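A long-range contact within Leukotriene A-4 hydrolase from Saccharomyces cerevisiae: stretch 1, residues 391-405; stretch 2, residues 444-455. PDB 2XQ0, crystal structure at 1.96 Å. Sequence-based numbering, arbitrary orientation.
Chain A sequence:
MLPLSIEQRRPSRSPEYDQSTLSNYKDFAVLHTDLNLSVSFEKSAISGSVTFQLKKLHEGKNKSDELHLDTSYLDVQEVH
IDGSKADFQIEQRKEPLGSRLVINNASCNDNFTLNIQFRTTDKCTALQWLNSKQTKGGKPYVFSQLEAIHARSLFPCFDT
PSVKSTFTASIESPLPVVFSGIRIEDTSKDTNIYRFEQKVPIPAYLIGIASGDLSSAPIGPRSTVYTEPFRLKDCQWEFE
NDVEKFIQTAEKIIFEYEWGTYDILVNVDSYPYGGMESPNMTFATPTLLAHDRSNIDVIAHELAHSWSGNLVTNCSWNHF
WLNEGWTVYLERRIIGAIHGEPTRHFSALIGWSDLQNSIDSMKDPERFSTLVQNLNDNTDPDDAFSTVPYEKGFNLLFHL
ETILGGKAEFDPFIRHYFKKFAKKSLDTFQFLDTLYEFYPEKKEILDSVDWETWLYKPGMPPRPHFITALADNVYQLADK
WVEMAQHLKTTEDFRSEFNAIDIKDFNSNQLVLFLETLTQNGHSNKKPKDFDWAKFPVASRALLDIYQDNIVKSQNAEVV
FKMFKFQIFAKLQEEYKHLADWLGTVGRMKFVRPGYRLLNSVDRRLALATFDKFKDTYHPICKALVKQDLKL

Stretch 1, residues 391-405: EKGFNLLFHLETILG
Stretch 2, residues 444-455: EILDSVDWETWL

How do the two stretches lie against each other? Residues 391-403 form the end of a helix with ordinary helical phi/psi, and G405 leaves it at phi 116°, psi 8° in a Schellman motif, with G405 N bonded to T402 O at 3.1 Å. The second stretch continues a helix that begins earlier in the chain; V449 (phi -66°, psi 125°) and D450 (-75°, 79°) are not helical, and a new helix takes in 451-455. That helix runs at 148° to the first, their axes approaching to 11.2 Å. The register is set by CA of L396 lying 6.9 Å from CA of W454, and CA of I403 lying 7.1 Å from CA of I445.

Why does W454 cover the most surface? Its CA-to-CB bond points sideways, but with chi1 -80° (m) and chi2 104° the indole comes nearer the first helix. L396 CA sits over one face of the six-membered ring, 4.0 Å from its centroid and 25° off the normal, a CH-pi contact, while L396 CB is 3.7 Å from W454 CE3. N395 O comes within 3.7 Å of W454 CH2. The H399 ring (chi1 180°, t; chi2 60°) lies nearly parallel to the five-membered ring, planes at 24°, but centroids 5.4 Å apart mean little overlap; H399 CD2 to W454 NE1 is 4.0 Å.

What else does L396 touch? In the t, p rotamer (169°, 54°) both methyls of L396 lie near W451 CZ3, CD1 at 4.2 Å and CD2 at 4.3 Å, and CD2 also lies 3.8 Å from L455 CD2. One turn on, L400 (m, t) places CD2 3.9 Å from W451 CH2 and 4.0 Å from V449 CG2. W451 (-68°, 108°) is held by its NE1 donating to L446 O at 2.9 Å.

How does I403 close the other end? Its CA-to-CB bond points toward the second stretch, and chi1 75° (p) with chi2 -175° (t) brings CD1 to 3.4 Å from V449 CG2, V449 being t. I403 CG1 is 3.6 Å from I445 CG2, and I445 (m, t) extends CD1 to 3.3 Å from I403 O. Beside them, L404 CD2 meets L446 CD2 at 4.1 Å.

Does anything polar link the stretches? No direct hydrogen bond does, so the contact rests on packing, with water at one end. K392 (t, t, m, t) donates from NZ to water 1 at 3.1 Å, which donates to W454 O at 2.7 Å; water 2 accepts from K392 NZ at 2.9 Å and lies 2.8 Å from T453 O.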

# COMPACT_ATOMS: atom_id res chain seq x y z
N GLU A 391 3.74 6.09 9.56
CA GLU A 391 4.44 5.98 10.83
C GLU A 391 4.27 7.19 11.74
O GLU A 391 4.20 7.03 12.95
CB GLU A 391 5.92 5.71 10.61
CG GLU A 391 6.22 4.36 9.93
CD GLU A 391 5.83 3.15 10.77
OE1 GLU A 391 5.73 3.28 12.02
OE2 GLU A 391 5.62 2.07 10.19
N LYS A 392 4.26 8.39 11.19
CA LYS A 392 3.92 9.53 12.04
C LYS A 392 2.45 9.38 12.42
O LYS A 392 2.05 9.70 13.54
CB LYS A 392 4.21 10.87 11.33
CG LYS A 392 4.12 12.08 12.27
CD LYS A 392 4.35 13.44 11.58
CE LYS A 392 5.82 13.84 11.52
NZ LYS A 392 6.02 15.33 11.26
N GLY A 393 1.65 8.89 11.48
CA GLY A 393 0.24 8.62 11.75
C GLY A 393 0.07 7.63 12.87
O GLY A 393 -0.62 7.91 13.85
N PHE A 394 0.69 6.47 12.72
CA PHE A 394 0.72 5.48 13.79
C PHE A 394 1.20 6.05 15.12
O PHE A 394 0.60 5.80 16.17
CB PHE A 394 1.63 4.31 13.42
CG PHE A 394 2.09 3.53 14.60
CD1 PHE A 394 1.26 2.61 15.20
CD2 PHE A 394 3.33 3.77 15.16
CE1 PHE A 394 1.66 1.91 16.32
CE2 PHE A 394 3.74 3.06 16.28
CZ PHE A 394 2.90 2.13 16.86
N ASN A 395 2.29 6.81 15.10
CA ASN A 395 2.81 7.35 16.36
C ASN A 395 1.91 8.36 17.06
O ASN A 395 1.90 8.43 18.29
CB ASN A 395 4.22 7.91 16.17
CG ASN A 395 5.27 6.81 16.28
OD1 ASN A 395 5.51 6.29 17.36
ND2 ASN A 395 5.86 6.43 15.15
N LEU A 396 1.15 9.13 16.29
CA LEU A 396 0.17 10.01 16.94
C LEU A 396 -0.89 9.17 17.64
O LEU A 396 -1.28 9.45 18.78
CB LEU A 396 -0.45 10.97 15.92
CG LEU A 396 -1.66 11.74 16.42
CD1 LEU A 396 -1.30 12.47 17.70
CD2 LEU A 396 -2.15 12.71 15.34
N LEU A 397 -1.35 8.11 16.98
CA LEU A 397 -2.39 7.25 17.59
C LEU A 397 -1.89 6.46 18.80
O LEU A 397 -2.63 6.25 19.77
CB LEU A 397 -2.98 6.30 16.55
CG LEU A 397 -3.69 7.04 15.41
CD1 LEU A 397 -4.07 6.09 14.30
CD2 LEU A 397 -4.91 7.77 15.96
N PHE A 398 -0.65 5.99 18.72
CA PHE A 398 -0.02 5.29 19.83
C PHE A 398 0.15 6.23 21.04
O PHE A 398 0.01 5.81 22.20
CB PHE A 398 1.32 4.70 19.38
CG PHE A 398 1.99 3.85 20.44
CD1 PHE A 398 1.47 2.61 20.77
CD2 PHE A 398 3.12 4.30 21.11
CE1 PHE A 398 2.06 1.82 21.77
CE2 PHE A 398 3.72 3.52 22.10
CZ PHE A 398 3.18 2.27 22.42
N HIS A 399 0.47 7.49 20.77
CA HIS A 399 0.59 8.52 21.81
C HIS A 399 -0.75 8.74 22.50
O HIS A 399 -0.84 8.78 23.73
CB HIS A 399 1.09 9.83 21.19
CG HIS A 399 1.24 10.94 22.18
ND1 HIS A 399 2.10 10.86 23.26
CD2 HIS A 399 0.66 12.16 22.26
CE1 HIS A 399 2.03 11.98 23.96
NE2 HIS A 399 1.16 12.79 23.37
N LEU A 400 -1.80 8.86 21.69
CA LEU A 400 -3.16 9.04 22.19
C LEU A 400 -3.62 7.85 23.02
O LEU A 400 -4.19 8.01 24.10
CB LEU A 400 -4.12 9.26 21.01
CG LEU A 400 -3.96 10.63 20.32
CD1 LEU A 400 -4.94 10.78 19.15
CD2 LEU A 400 -4.12 11.78 21.32
N GLU A 401 -3.38 6.64 22.51
CA GLU A 401 -3.63 5.42 23.27
C GLU A 401 -3.01 5.53 24.66
O GLU A 401 -3.66 5.26 25.67
CB GLU A 401 -3.02 4.21 22.54
CG GLU A 401 -3.18 2.89 23.27
CD GLU A 401 -2.34 1.76 22.67
OE1 GLU A 401 -2.49 1.45 21.46
OE2 GLU A 401 -1.54 1.16 23.44
N THR A 402 -1.75 5.92 24.71
CA THR A 402 -0.99 6.00 25.96
C THR A 402 -1.55 7.03 26.94
O THR A 402 -1.90 6.70 28.08
CB THR A 402 0.47 6.37 25.68
OG1 THR A 402 1.07 5.38 24.84
CG2 THR A 402 1.25 6.46 26.98
N ILE A 403 -1.64 8.28 26.50
CA ILE A 403 -2.02 9.36 27.40
C ILE A 403 -3.47 9.28 27.85
O ILE A 403 -3.85 9.85 28.87
CB ILE A 403 -1.76 10.74 26.78
CG1 ILE A 403 -2.81 11.06 25.72
CG2 ILE A 403 -0.35 10.80 26.21
CD1 ILE A 403 -2.53 12.36 24.98
N LEU A 404 -4.29 8.57 27.08
CA LEU A 404 -5.70 8.43 27.42
C LEU A 404 -5.98 7.27 28.37
O LEU A 404 -7.12 7.08 28.80
CB LEU A 404 -6.55 8.29 26.15
CG LEU A 404 -6.75 9.60 25.39
CD1 LEU A 404 -7.03 9.33 23.93
CD2 LEU A 404 -7.87 10.42 26.03
N GLY A 405 -4.95 6.50 28.69
CA GLY A 405 -5.11 5.41 29.64
C GLY A 405 -4.91 3.99 29.14
O GLY A 405 -5.18 3.03 29.86
N GLU A 444 -8.61 17.90 29.49
CA GLU A 444 -7.33 18.50 29.82
C GLU A 444 -6.17 17.70 29.24
O GLU A 444 -5.19 18.27 28.77
CB GLU A 444 -7.18 18.67 31.34
CG GLU A 444 -8.02 19.80 31.92
CD GLU A 444 -7.83 19.97 33.42
OE1 GLU A 444 -7.05 19.19 34.01
OE2 GLU A 444 -8.46 20.87 34.01
N ILE A 445 -6.29 16.37 29.27
CA ILE A 445 -5.30 15.50 28.64
C ILE A 445 -5.19 15.74 27.13
O ILE A 445 -4.09 15.73 26.58
CB ILE A 445 -5.60 14.02 28.90
CG1 ILE A 445 -5.35 13.68 30.38
CG2 ILE A 445 -4.77 13.12 27.97
CD1 ILE A 445 -5.24 12.18 30.66
N LEU A 446 -6.32 15.98 26.47
CA LEU A 446 -6.31 16.18 25.02
C LEU A 446 -5.80 17.56 24.66
O LEU A 446 -5.18 17.75 23.61
CB LEU A 446 -7.70 15.96 24.41
CG LEU A 446 -8.27 14.54 24.38
CD1 LEU A 446 -9.73 14.57 23.94
CD2 LEU A 446 -7.45 13.63 23.47
N ASP A 447 -6.06 18.53 25.53
CA ASP A 447 -5.57 19.90 25.33
C ASP A 447 -4.06 20.01 25.57
O ASP A 447 -3.43 20.98 25.15
CB ASP A 447 -6.34 20.90 26.20
CG ASP A 447 -7.74 21.20 25.67
OD1 ASP A 447 -7.97 21.08 24.44
OD2 ASP A 447 -8.62 21.57 26.48
N SER A 448 -3.48 19.02 26.24
CA SER A 448 -2.04 19.00 26.45
C SER A 448 -1.29 18.46 25.23
O SER A 448 -0.07 18.64 25.12
CB SER A 448 -1.67 18.19 27.69
OG SER A 448 -1.50 16.82 27.38
N VAL A 449 -2.00 17.77 24.33
CA VAL A 449 -1.39 17.27 23.09
C VAL A 449 -0.97 18.46 22.22
O VAL A 449 -1.79 19.32 21.92
CB VAL A 449 -2.38 16.40 22.28
CG1 VAL A 449 -1.80 16.06 20.90
CG2 VAL A 449 -2.72 15.12 23.04
N ASP A 450 0.30 18.51 21.82
CA ASP A 450 0.74 19.58 20.93
C ASP A 450 0.24 19.30 19.51
O ASP A 450 0.99 18.82 18.65
CB ASP A 450 2.26 19.67 20.96
CG ASP A 450 2.80 20.85 20.17
OD1 ASP A 450 2.01 21.66 19.62
OD2 ASP A 450 4.05 20.97 20.11
N TRP A 451 -1.03 19.61 19.26
CA TRP A 451 -1.66 19.27 17.99
C TRP A 451 -0.92 19.91 16.84
O TRP A 451 -0.86 19.37 15.74
CB TRP A 451 -3.14 19.66 18.00
CG TRP A 451 -3.94 18.81 18.94
CD1 TRP A 451 -4.47 19.20 20.13
CD2 TRP A 451 -4.27 17.43 18.79
NE1 TRP A 451 -5.13 18.15 20.73
CE2 TRP A 451 -5.01 17.05 19.93
CE3 TRP A 451 -4.00 16.46 17.81
CZ2 TRP A 451 -5.51 15.76 20.10
CZ3 TRP A 451 -4.49 15.19 17.99
CH2 TRP A 451 -5.23 14.84 19.12
N GLU A 452 -0.33 21.07 17.11
CA GLU A 452 0.36 21.84 16.08
C GLU A 452 1.60 21.13 15.58
O GLU A 452 1.88 21.11 14.38
CB GLU A 452 0.75 23.22 16.63
CG GLU A 452 -0.17 24.34 16.19
CD GLU A 452 0.05 24.72 14.74
OE1 GLU A 452 1.08 24.32 14.18
OE2 GLU A 452 -0.81 25.41 14.16
N THR A 453 2.35 20.54 16.50
CA THR A 453 3.57 19.83 16.13
C THR A 453 3.23 18.53 15.42
O THR A 453 3.78 18.22 14.36
CB THR A 453 4.46 19.57 17.35
OG1 THR A 453 4.96 20.82 17.84
CG2 THR A 453 5.64 18.69 16.99
N TRP A 454 2.30 17.77 16.00
CA TRP A 454 1.92 16.49 15.43
C TRP A 454 1.33 16.62 14.03
O TRP A 454 1.73 15.93 13.11
CB TRP A 454 0.93 15.76 16.34
CG TRP A 454 1.58 15.06 17.50
CD1 TRP A 454 1.59 15.48 18.80
CD2 TRP A 454 2.31 13.83 17.47
NE1 TRP A 454 2.28 14.58 19.58
CE2 TRP A 454 2.73 13.55 18.79
CE3 TRP A 454 2.65 12.93 16.45
CZ2 TRP A 454 3.46 12.42 19.12
CZ3 TRP A 454 3.37 11.80 16.78
CH2 TRP A 454 3.78 11.56 18.10
N LEU A 455 0.36 17.52 13.87
CA LEU A 455 -0.35 17.62 12.60
C LEU A 455 0.35 18.44 11.50
O LEU A 455 0.29 18.07 10.32
CB LEU A 455 -1.78 18.11 12.83
CG LEU A 455 -2.66 17.21 13.70
CD1 LEU A 455 -4.06 17.79 13.77
CD2 LEU A 455 -2.71 15.79 13.17
O HOH W 1 3.37 16.85 11.17
O HOH W 2 5.69 16.27 13.97